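PDB 6GUP: siderophore biosynthesis lipase/esterase, putative from Aspergillus fumigatus, which hydrolyses the ester bonds of the siderophore fusarinine C, yielding fusarinine and ferric iron, but leaves triacetylfusarinine C uncleaved. Local coordinates for residues A[86-89]-A[90-94]; A[259-262]-A[263-267]; A[295-298]-A[299-303]; A[302-306]-A[307-311]. One frame throughout, in Å; residues are numbered along the deposited sequence.

Contact 1 of 4, residues A[86-89]-A[90-94]; sequences LDRD and TNEIA
Arg88 and Glu92, one turn apart, run side by side in the first turns of helix 86-108, and Asp89 joins them through a water. The guanidinium and carboxylate planes of the pair lie only 15° apart. They still stop short of a salt bridge, since Arg88 NE is 4.5 Å from Glu92 OE2; the nearer touch is made by the aliphatic part of the arginine, Arg88 CG lying 3.6 Å from Glu92 OE2. Lying in plane at the guanidinium edge, the water accepts from Arg88 NE (3.2 Å) and donates to Asp89 OD1 and Glu92 OE1 (both 2.7 Å), which probably eases the closeness of the two acids. Ser76 OG, bonded to both Asp89 OD1 and Arg88 NH2, and Thr75 OG1, bonded to Glu92 OE2, hold the group from outside. Thr90 turns back on the backbone: its OG1, beside its own N (chi1 -73°), donates to Leu86 O at 3.0 Å, while Thr90 N reaches that oxygen from the opposite face. The helix begun here leads from strand 67-72 to strand 117-122 and the probable nucleophile elbow of the alpha/beta-hydrolase fold.

Contact 2 of 4, residues A[259-262]-A[263-267]; sequences EQLG and KTFGM
Leu261 and Gly266 meet through the backbone, where Gly266 N donates to Leu261 O at 3.0 Å, almost straight (N-H...O 171°) and in the carbonyl plane. A second donor, Thr264 N, approaches the same oxygen at 3.3 Å from well above that plane, so the carbonyl is gripped from two quite different directions. One residue earlier, Lys263 N makes only weak bonds, to Glu259 O and Gln260 O. Without a side chain, Gly266 can bring its CA to 3.3 Å from Gly262 O as the chain swings past.

Side chains meet on two flanks of the turn. On the exposed one, Glu259 and Lys263 form a long salt bridge, with OE2 nearer to CE (3.4 Å) than to NZ (3.8 Å); chi1 of -157° and a bend at chi2 lay the carboxylate alongside the lysine chain. On the buried flank, Leu261 and Phe265 point the same way, the methyl CD2 of Leu261 lying 3.9 Å from CD2 of the ring. Farther out, Phe265 stacks on Trp302 and touches Leu130, while Leu261 packs on Arg301, Trp302 and Ala305. The i+5 bond marks a pi-turn, here linking helix 258-262 to helix 268-271 within the long excursion between strands 159-163 and 278-283, where alpha/beta hydrolases commonly insert a cap.

Contact 3 of 4, residues A[295-298]-A[299-303]; sequences KDTL and LSRWR
In the beta-alpha-beta unit that carries the chain from strand 278-283 through helix 295-307 to strand 320-322, Leu298 and Trp302 pair on the side of the helix that faces the sheet, a worked case of i to i+4 pairing between an aliphatic chain and an indole. With CG trans to the backbone N (chi1 -173°), Leu298 sends its branch along the helix and over the ring. The contact is CH-pi: CG is 4.1 Å from the centroid of the six-membered ring and 27° off its normal. The two methyls straddle the NE1-to-CZ2 rim, CD1 3.4 Å from Trp302 NE1 and CD2 3.9 Å from Trp302 CZ2. Leu298 O sits over the same face near the rim, 3.3 Å from Trp302 CG, while its bond from Trp302 N continues the helix. Phe265 stacks on the opposite face, so the indole is held between two layers, with Phe282 and Phe252 also meeting it.

Toward solvent the chemistry changes. Arg301 leans its CD on the methyl CG2 of Thr297 (3.9 Å) and bends away to Leu256 O, which binds NH2. Ser300, whose OG lies between its backbone N and carbonyl carbon, turns inward to the helix: OG donates to Thr297 O at 2.7 Å, approaching from the same face of that carbonyl as Arg301 N.

Contact 4 of 4, residues A[302-306]-A[307-311]; sequences WRNAT and DHNGE
A positive phi at His308 (56°), followed by a similar left-handed conformation at Asn309, folds the chain back over Asn304 and closes helix 295-307 with a Schellman motif. Its defining pair of bonds is present: Asn309 N donates to Asn304 O at 2.9 Å, in the carbonyl plane on a lone pair, and His308 N makes a weak, longer bond to Ala305 O. The same reversal sets the side chain of Asn309 across that of Asn304 at about a right angle, OD1 resting 3.6 Å from CB of Asn304. It also brings the imidazole of His308 over Ala305 O, which faces the ring near its rim; NE2 makes a weak bond to Gly266 O.

One turn earlier, Arg303 keeps its chain stretched out from the first torsion onward (chi1 172°), which carries it past Asp307. The guanidinium and carboxylate planes stand 87° apart, and NE to OD2, at 3.8 Å, is only a long salt bridge. A water completes the link, accepting from Arg303 NE at 3.1 Å and donating to Asp307 OD2 at 2.7 Å. The other carboxylate oxygen of Asp307 is bonded to Trp315 N, which ties the cap to the loop beyond. On the buried side, Thr306 OG1 donates to Trp302 O at 2.6 Å, from the face opposite that used by Thr306 N.

Overall arrangement
The four contacts illustrate how short-range pairing adapts to its place in an alpha/beta-hydrolase. Contact 1, the most buried, stands apart: its centre is about 20 Å from that of contact 2 and 26 to 27 Å from the other two, and it buries charged groups, bridged by water and hydroxyls, beside apolar packing on helix 125-134. Contacts 2, 3 and 4 are partly buried and touch or overlap. Contacts 3 and 4 share helix 295-307, one within its body, the other at its C-terminal end, whereas contact 2 comes from the excursion packed against that helix. They meet mainly through apolar packing, with one weak Gly266-His308 bond, and the ion pairs of contacts 2 and 4 are long.

Contact 1 of 4, residues A[86-89]-A[90-94]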
loop_
_atom_site.group_PDB
_atom_site.type_symbol
_atom_site.label_atom_id
_atom_site.label_comp_id
_atom_site.label_asym_id
_atom_site.label_seq_id
_atom_site.Cartn_x
_atom_site.Cartn_y
_atom_site.Cartn_z
ATOM N N LEU A 86 9.498 -10.648 -7.830
ATOM C CA LEU A 86 9.067 -11.881 -7.154
ATOM C C LEU A 86 10.007 -12.368 -6.046
ATOM O O LEU A 86 9.538 -12.951 -5.066
ATOM C CB LEU A 86 8.828 -13.018 -8.160
ATOM C CG LEU A 86 7.566 -12.985 -9.030
ATOM C CD1 LEU A 86 7.479 -14.262 -9.855
ATOM C CD2 LEU A 86 6.302 -12.822 -8.195
ATOM N N ASP A 87 11.314 -12.144 -6.197
ATOM C CA ASP A 87 12.283 -12.512 -5.152
ATOM C C ASP A 87 12.056 -11.738 -3.851
ATOM O O ASP A 87 12.090 -12.321 -2.766
ATOM C CB ASP A 87 13.733 -12.304 -5.628
ATOM C CG ASP A 87 14.228 -13.415 -6.555
ATOM O OD1 ASP A 87 13.572 -14.473 -6.673
ATOM O OD2 ASP A 87 15.301 -13.226 -7.164
ATOM N N ARG A 88 11.824 -10.432 -3.970
ATOM C CA ARG A 88 11.547 -9.576 -2.812
ATOM C C ARG A 88 10.176 -9.872 -2.192
ATOM O O ARG A 88 10.038 -9.879 -0.968
ATOM C CB ARG A 88 11.622 -8.110 -3.223
ATOM C CG ARG A 88 11.606 -7.113 -2.070
ATOM C CD ARG A 88 11.617 -5.697 -2.616
ATOM N NE ARG A 88 10.497 -5.488 -3.540
ATOM C CZ ARG A 88 10.471 -4.634 -4.564
ATOM N NH1 ARG A 88 11.510 -3.850 -4.855
ATOM N NH2 ARG A 88 9.377 -4.565 -5.320
ATOM N N ASP A 89 9.173 -10.091 -3.044
ATOM C CA ASP A 89 7.835 -10.534 -2.611
ATOM C C ASP A 89 7.924 -11.764 -1.725
ATOM O O ASP A 89 7.340 -11.816 -0.641
ATOM C CB ASP A 89 6.961 -10.890 -3.820
ATOM C CG ASP A 89 6.428 -9.674 -4.539
ATOM O OD1 ASP A 89 6.975 -8.570 -4.357
ATOM O OD2 ASP A 89 5.441 -9.831 -5.288
ATOM N N THR A 90 8.666 -12.745 -2.221
ATOM C CA THR A 90 8.878 -14.012 -1.542
ATOM C C THR A 90 9.545 -13.860 -0.162
ATOM O O THR A 90 9.141 -14.529 0.794
ATOM C CB THR A 90 9.686 -14.950 -2.468
ATOM O OG1 THR A 90 8.834 -15.407 -3.526
ATOM C CG2 THR A 90 10.205 -16.126 -1.739
ATOM N N ASN A 91 10.553 -12.994 -0.066
ATOM C CA ASN A 91 11.232 -12.726 1.213
ATOM C C ASN A 91 10.287 -12.111 2.244
ATOM O O ASN A 91 10.332 -12.466 3.423
ATOM C CB ASN A 91 12.426 -11.778 1.021
ATOM C CG ASN A 91 13.548 -12.391 0.200
ATOM O OD1 ASN A 91 14.122 -11.729 -0.665
ATOM N ND2 ASN A 91 13.876 -13.650 0.474
ATOM N N GLU A 92 9.446 -11.189 1.788
ATOM C CA GLU A 92 8.497 -10.491 2.657
ATOM C C GLU A 92 7.332 -11.382 3.089
ATOM O O GLU A 92 6.851 -11.262 4.214
ATOM C CB GLU A 92 8.002 -9.214 1.977
ATOM C CG GLU A 92 9.106 -8.167 1.868
ATOM C CD GLU A 92 8.809 -7.040 0.900
ATOM O OE1 GLU A 92 7.745 -7.044 0.244
ATOM O OE2 GLU A 92 9.660 -6.134 0.793
ATOM N N ILE A 93 6.889 -12.274 2.202
ATOM C CA ILE A 93 5.917 -13.315 2.564
ATOM C C ILE A 93 6.501 -14.206 3.665
ATOM O O ILE A 93 5.833 -14.480 4.662
ATOM C CB ILE A 93 5.484 -14.158 1.336
ATOM C CG1 ILE A 93 4.593 -13.315 0.415
ATOM C CG2 ILE A 93 4.728 -15.415 1.766
ATOM C CD1 ILE A 93 4.432 -13.867 -0.987
ATOM N N ALA A 94 7.749 -14.636 3.481
ATOM C CA ALA A 94 8.456 -15.453 4.477
ATOM C C ALA A 94 8.568 -14.755 5.836
ATOM O O ALA A 94 8.396 -15.393 6.879
ATOM C CB ALA A 94 9.838 -15.835 3.966
HETATM O O HOH W 1 7.773 -6.822 -2.477
#

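Contact 2 of 4, residues A[259-262]-A[263-267]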
loop_
_atom_site.group_PDB
_atom_site.type_symbol
_atom_site.label_atom_id
_atom_site.label_comp_id
_atom_site.label_asym_id
_atom_site.label_seq_id
_atom_site.Cartn_x
_atom_site.Cartn_y
_atom_site.Cartn_z
ATOM N N GLU A 259 9.530 -29.057 -20.204
ATOM C CA GLU A 259 10.829 -28.701 -19.624
ATOM C C GLU A 259 10.706 -27.458 -18.738
ATOM O O GLU A 259 11.225 -27.437 -17.623
ATOM C CB GLU A 259 11.887 -28.454 -20.711
ATOM C CG GLU A 259 13.318 -28.640 -20.219
ATOM C CD GLU A 259 14.307 -27.681 -20.861
ATOM O OE1 GLU A 259 14.328 -27.584 -22.106
ATOM O OE2 GLU A 259 15.070 -27.030 -20.115
ATOM N N GLN A 260 10.012 -26.438 -19.242
ATOM C CA GLN A 260 9.808 -25.180 -18.507
ATOM C C GLN A 260 8.918 -25.339 -17.272
ATOM O O GLN A 260 9.202 -24.742 -16.229
ATOM C CB GLN A 260 9.241 -24.100 -19.434
ATOM C CG GLN A 260 10.276 -23.569 -20.420
ATOM C CD GLN A 260 9.681 -22.962 -21.680
ATOM O OE1 GLN A 260 8.484 -23.074 -21.950
ATOM N NE2 GLN A 260 10.527 -22.314 -22.467
ATOM N N LEU A 261 7.855 -26.136 -17.387
ATOM C CA LEU A 261 6.997 -26.459 -16.236
ATOM C C LEU A 261 7.744 -27.266 -15.168
ATOM O O LEU A 261 7.441 -27.144 -13.981
ATOM C CB LEU A 261 5.741 -27.217 -16.680
ATOM C CG LEU A 261 4.760 -26.469 -17.589
ATOM C CD1 LEU A 261 3.678 -27.414 -18.086
ATOM C CD2 LEU A 261 4.139 -25.274 -16.882
ATOM N N GLY A 262 8.710 -28.081 -15.594
ATOM C CA GLY A 262 9.610 -28.789 -14.680
ATOM C C GLY A 262 10.486 -27.878 -13.828
ATOM O O GLY A 262 10.856 -28.241 -12.710
ATOM N N LYS A 263 10.815 -26.701 -14.361
ATOM C CA LYS A 263 11.598 -25.691 -13.636
ATOM C C LYS A 263 10.801 -24.915 -12.584
ATOM O O LYS A 263 11.404 -24.282 -11.715
ATOM C CB LYS A 263 12.231 -24.691 -14.614
ATOM C CG LYS A 263 13.072 -25.336 -15.704
ATOM C CD LYS A 263 14.198 -24.437 -16.183
ATOM C CE LYS A 263 14.914 -25.054 -17.375
ATOM N NZ LYS A 263 16.318 -24.579 -17.498
ATOM N N THR A 264 9.468 -24.948 -12.666
ATOM C CA THR A 264 8.600 -24.208 -11.744
ATOM C C THR A 264 7.729 -25.160 -10.916
ATOM O O THR A 264 8.034 -25.407 -9.747
ATOM C CB THR A 264 7.736 -23.181 -12.504
ATOM O OG1 THR A 264 6.963 -23.845 -13.511
ATOM C CG2 THR A 264 8.625 -22.131 -13.164
ATOM N N PHE A 265 6.671 -25.707 -11.517
ATOM C CA PHE A 265 5.806 -26.679 -10.828
ATOM C C PHE A 265 6.588 -27.926 -10.404
ATOM O O PHE A 265 6.384 -28.444 -9.305
ATOM C CB PHE A 265 4.628 -27.100 -11.712
ATOM C CG PHE A 265 3.578 -26.041 -11.879
ATOM C CD1 PHE A 265 2.550 -25.908 -10.951
ATOM C CD2 PHE A 265 3.605 -25.183 -12.974
ATOM C CE1 PHE A 265 1.573 -24.934 -11.108
ATOM C CE2 PHE A 265 2.632 -24.206 -13.135
ATOM C CZ PHE A 265 1.615 -24.082 -12.200
ATOM N N GLY A 266 7.479 -28.388 -11.280
ATOM C CA GLY A 266 8.346 -29.535 -11.000
ATOM C C GLY A 266 9.344 -29.350 -9.869
ATOM O O GLY A 266 9.771 -30.332 -9.261
ATOM N N MET A 267 9.722 -28.104 -9.585
ATOM C CA MET A 267 10.614 -27.796 -8.457
ATOM C C MET A 267 9.914 -27.689 -7.093
ATOM O O MET A 267 10.594 -27.520 -6.079
ATOM C CB MET A 267 11.410 -26.511 -8.740
ATOM C CG MET A 267 12.414 -26.632 -9.878
ATOM S SD MET A 267 13.685 -27.896 -9.641
ATOM C CE MET A 267 14.537 -27.280 -8.191
#

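Contact 3 of 4, residues A[295-298]-A[299-303]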
loop_
_atom_site.group_PDB
_atom_site.type_symbol
_atom_site.label_atom_id
_atom_site.label_comp_id
_atom_site.label_asym_id
_atom_site.label_seq_id
_atom_site.Cartn_x
_atom_site.Cartn_y
_atom_site.Cartn_z
ATOM N N LYS A 295 -8.251 -25.097 -20.964
ATOM C CA LYS A 295 -7.997 -24.990 -19.519
ATOM C C LYS A 295 -7.790 -26.352 -18.845
ATOM O O LYS A 295 -7.038 -26.457 -17.874
ATOM C CB LYS A 295 -9.144 -24.255 -18.820
ATOM C CG LYS A 295 -9.339 -22.815 -19.262
ATOM C CD LYS A 295 -10.531 -22.193 -18.555
ATOM C CE LYS A 295 -10.958 -20.892 -19.210
ATOM N NZ LYS A 295 -12.217 -20.384 -18.606
ATOM N N ASP A 296 -8.465 -27.379 -19.361
ATOM C CA ASP A 296 -8.361 -28.744 -18.827
ATOM C C ASP A 296 -6.996 -29.360 -19.121
ATOM O O ASP A 296 -6.397 -29.995 -18.250
ATOM C CB ASP A 296 -9.468 -29.632 -19.400
ATOM C CG ASP A 296 -10.848 -29.199 -18.953
ATOM O OD1 ASP A 296 -11.145 -29.316 -17.747
ATOM O OD2 ASP A 296 -11.640 -28.748 -19.807
ATOM N N THR A 297 -6.521 -29.177 -20.354
ATOM C CA THR A 297 -5.162 -29.569 -20.739
ATOM C C THR A 297 -4.130 -28.845 -19.875
ATOM O O THR A 297 -3.173 -29.460 -19.413
ATOM C CB THR A 297 -4.884 -29.278 -22.231
ATOM O OG1 THR A 297 -5.868 -29.936 -23.038
ATOM C CG2 THR A 297 -3.491 -29.765 -22.654
ATOM N N LEU A 298 -4.340 -27.548 -19.651
ATOM C CA LEU A 298 -3.417 -26.731 -18.859
ATOM C C LEU A 298 -3.270 -27.235 -17.418
ATOM O O LEU A 298 -2.150 -27.335 -16.914
ATOM C CB LEU A 298 -3.852 -25.258 -18.871
ATOM C CG LEU A 298 -2.921 -24.225 -18.226
ATOM C CD1 LEU A 298 -1.525 -24.290 -18.824
ATOM C CD2 LEU A 298 -3.505 -22.830 -18.385
ATOM N N LEU A 299 -4.392 -27.563 -16.771
ATOM C CA LEU A 299 -4.373 -28.107 -15.398
ATOM C C LEU A 299 -3.701 -29.479 -15.301
ATOM O O LEU A 299 -2.961 -29.734 -14.347
ATOM C CB LEU A 299 -5.788 -28.191 -14.795
ATOM C CG LEU A 299 -6.461 -26.906 -14.299
ATOM C CD1 LEU A 299 -7.820 -27.226 -13.693
ATOM C CD2 LEU A 299 -5.602 -26.154 -13.289
ATOM N N SER A 300 -3.966 -30.355 -16.270
ATOM C CA SER A 300 -3.358 -31.693 -16.298
ATOM C C SER A 300 -1.845 -31.634 -16.517
ATOM O O SER A 300 -1.102 -32.423 -15.932
ATOM C CB SER A 300 -4.012 -32.574 -17.369
ATOM O OG SER A 300 -3.917 -31.983 -18.653
ATOM N N ARG A 301 -1.396 -30.700 -17.355
ATOM C CA ARG A 301 0.037 -30.473 -17.569
ATOM C C ARG A 301 0.730 -29.906 -16.322
ATOM O O ARG A 301 1.867 -30.281 -16.025
ATOM C CB ARG A 301 0.270 -29.569 -18.783
ATOM C CG ARG A 301 -0.103 -30.239 -20.098
ATOM C CD ARG A 301 0.187 -29.348 -21.290
ATOM N NE ARG A 301 1.631 -29.227 -21.500
ATOM C CZ ARG A 301 2.334 -28.093 -21.584
ATOM N NH1 ARG A 301 1.760 -26.887 -21.515
ATOM N NH2 ARG A 301 3.651 -28.170 -21.765
ATOM N N TRP A 302 0.047 -29.019 -15.596
ATOM C CA TRP A 302 0.549 -28.537 -14.302
ATOM C C TRP A 302 0.555 -29.654 -13.257
ATOM O O TRP A 302 1.511 -29.772 -12.488
ATOM C CB TRP A 302 -0.268 -27.349 -13.780
ATOM C CG TRP A 302 -0.147 -26.083 -14.591
ATOM C CD1 TRP A 302 0.707 -25.839 -15.635
ATOM C CD2 TRP A 302 -0.890 -24.876 -14.393
ATOM N NE1 TRP A 302 0.524 -24.562 -16.108
ATOM C CE2 TRP A 302 -0.449 -23.947 -15.364
ATOM C CE3 TRP A 302 -1.895 -24.491 -13.496
ATOM C CZ2 TRP A 302 -0.978 -22.656 -15.460
ATOM C CZ3 TRP A 302 -2.421 -23.205 -13.593
ATOM C CH2 TRP A 302 -1.958 -22.303 -14.569
ATOM N N ARG A 303 -0.506 -30.463 -13.232
ATOM C CA ARG A 303 -0.577 -31.628 -12.343
ATOM C C ARG A 303 0.584 -32.588 -12.589
ATOM O O ARG A 303 1.284 -32.972 -11.650
ATOM C CB ARG A 303 -1.913 -32.373 -12.499
ATOM C CG ARG A 303 -1.967 -33.692 -11.738
ATOM C CD ARG A 303 -3.359 -34.291 -11.652
ATOM N NE ARG A 303 -3.339 -35.507 -10.836
ATOM C CZ ARG A 303 -4.411 -36.177 -10.408
ATOM N NH1 ARG A 303 -5.646 -35.770 -10.703
ATOM N NH2 ARG A 303 -4.244 -37.271 -9.668
#

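Contact 4 of 4, residues A[302-306]-A[307-311]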
loop_
_atom_site.group_PDB
_atom_site.type_symbol
_atom_site.label_atom_id
_atom_site.label_comp_id
_atom_site.label_asym_id
_atom_site.label_seq_id
_atom_site.Cartn_x
_atom_site.Cartn_y
_atom_site.Cartn_z
ATOM N N TRP A 302 0.047 -29.019 -15.596
ATOM C CA TRP A 302 0.549 -28.537 -14.302
ATOM C C TRP A 302 0.555 -29.654 -13.257
ATOM O O TRP A 302 1.511 -29.772 -12.488
ATOM C CB TRP A 302 -0.268 -27.349 -13.780
ATOM C CG TRP A 302 -0.147 -26.083 -14.591
ATOM C CD1 TRP A 302 0.707 -25.839 -15.635
ATOM C CD2 TRP A 302 -0.890 -24.876 -14.393
ATOM N NE1 TRP A 302 0.524 -24.562 -16.108
ATOM C CE2 TRP A 302 -0.449 -23.947 -15.364
ATOM C CE3 TRP A 302 -1.895 -24.491 -13.496
ATOM C CZ2 TRP A 302 -0.978 -22.656 -15.460
ATOM C CZ3 TRP A 302 -2.421 -23.205 -13.593
ATOM C CH2 TRP A 302 -1.958 -22.303 -14.569
ATOM N N ARG A 303 -0.506 -30.463 -13.232
ATOM C CA ARG A 303 -0.577 -31.628 -12.343
ATOM C C ARG A 303 0.584 -32.588 -12.589
ATOM O O ARG A 303 1.284 -32.972 -11.650
ATOM C CB ARG A 303 -1.913 -32.373 -12.499
ATOM C CG ARG A 303 -1.967 -33.692 -11.738
ATOM C CD ARG A 303 -3.359 -34.291 -11.652
ATOM N NE ARG A 303 -3.339 -35.507 -10.836
ATOM C CZ ARG A 303 -4.411 -36.177 -10.408
ATOM N NH1 ARG A 303 -5.646 -35.770 -10.703
ATOM N NH2 ARG A 303 -4.244 -37.271 -9.668
ATOM N N ASN A 304 0.775 -32.966 -13.851
ATOM C CA ASN A 304 1.830 -33.910 -14.237
ATOM C C ASN A 304 3.243 -33.362 -14.001
ATOM O O ASN A 304 4.149 -34.123 -13.655
ATOM C CB ASN A 304 1.662 -34.347 -15.699
ATOM C CG ASN A 304 0.450 -35.245 -15.911
ATOM O OD1 ASN A 304 0.169 -36.135 -15.107
ATOM N ND2 ASN A 304 -0.268 -35.019 -17.006
ATOM N N ALA A 305 3.423 -32.054 -14.190
ATOM C CA ALA A 305 4.681 -31.386 -13.834
ATOM C C ALA A 305 4.897 -31.382 -12.319
ATOM O O ALA A 305 5.984 -31.719 -11.848
ATOM C CB ALA A 305 4.706 -29.964 -14.377
ATOM N N THR A 306 3.853 -31.015 -11.571
ATOM C CA THR A 306 3.888 -30.986 -10.100
ATOM C C THR A 306 4.129 -32.372 -9.487
ATOM O O THR A 306 4.942 -32.514 -8.571
ATOM C CB THR A 306 2.574 -30.409 -9.520
ATOM O OG1 THR A 306 2.305 -29.130 -10.105
ATOM C CG2 THR A 306 2.654 -30.245 -8.006
ATOM N N ASP A 307 3.414 -33.376 -9.993
ATOM C CA ASP A 307 3.496 -34.754 -9.479
ATOM C C ASP A 307 4.590 -35.616 -10.127
ATOM O O ASP A 307 4.757 -36.777 -9.742
ATOM C CB ASP A 307 2.134 -35.457 -9.632
ATOM C CG ASP A 307 1.081 -34.935 -8.660
ATOM O OD1 ASP A 307 1.413 -34.157 -7.736
ATOM O OD2 ASP A 307 -0.096 -35.317 -8.820
ATOM N N HIS A 308 5.328 -35.057 -11.092
ATOM C CA HIS A 308 6.388 -35.775 -11.814
ATOM C C HIS A 308 5.874 -37.069 -12.467
ATOM O O HIS A 308 6.500 -38.129 -12.366
ATOM C CB HIS A 308 7.593 -36.032 -10.894
ATOM C CG HIS A 308 8.275 -34.780 -10.441
ATOM N ND1 HIS A 308 9.465 -34.345 -10.985
ATOM C CD2 HIS A 308 7.929 -33.862 -9.509
ATOM C CE1 HIS A 308 9.826 -33.217 -10.401
ATOM N NE2 HIS A 308 8.912 -32.902 -9.503
ATOM N N ASN A 309 4.722 -36.950 -13.131
ATOM C CA ASN A 309 4.072 -38.051 -13.856
ATOM C C ASN A 309 3.773 -39.266 -12.964
ATOM O O ASN A 309 4.126 -40.401 -13.298
ATOM C CB ASN A 309 4.906 -38.456 -15.082
ATOM C CG ASN A 309 5.197 -37.286 -16.003
ATOM O OD1 ASN A 309 4.283 -36.669 -16.549
ATOM N ND2 ASN A 309 6.478 -36.979 -16.186
ATOM N N GLY A 310 3.130 -39.008 -11.826
ATOM C CA GLY A 310 2.709 -40.062 -10.895
ATOM C C GLY A 310 3.717 -40.501 -9.841
ATOM O O GLY A 310 3.405 -41.374 -9.027
ATOM N N GLU A 311 4.915 -39.911 -9.844
ATOM C CA GLU A 311 5.934 -40.211 -8.830
ATOM C C GLU A 311 5.571 -39.634 -7.459
ATOM O O GLU A 311 5.914 -40.223 -6.431
ATOM C CB GLU A 311 7.310 -39.698 -9.266
ATOM C CG GLU A 311 7.886 -40.438 -10.466
ATOM C CD GLU A 311 9.174 -39.826 -10.991
ATOM O OE1 GLU A 311 9.873 -39.125 -10.227
ATOM O OE2 GLU A 311 9.493 -40.052 -12.176
HETATM O O HOH W 2 -0.760 -37.207 -10.582
HETATM O O HOH W 3 1.149 -37.095 -12.538
HETATM O O HOH W 4 7.085 -30.748 -7.995
#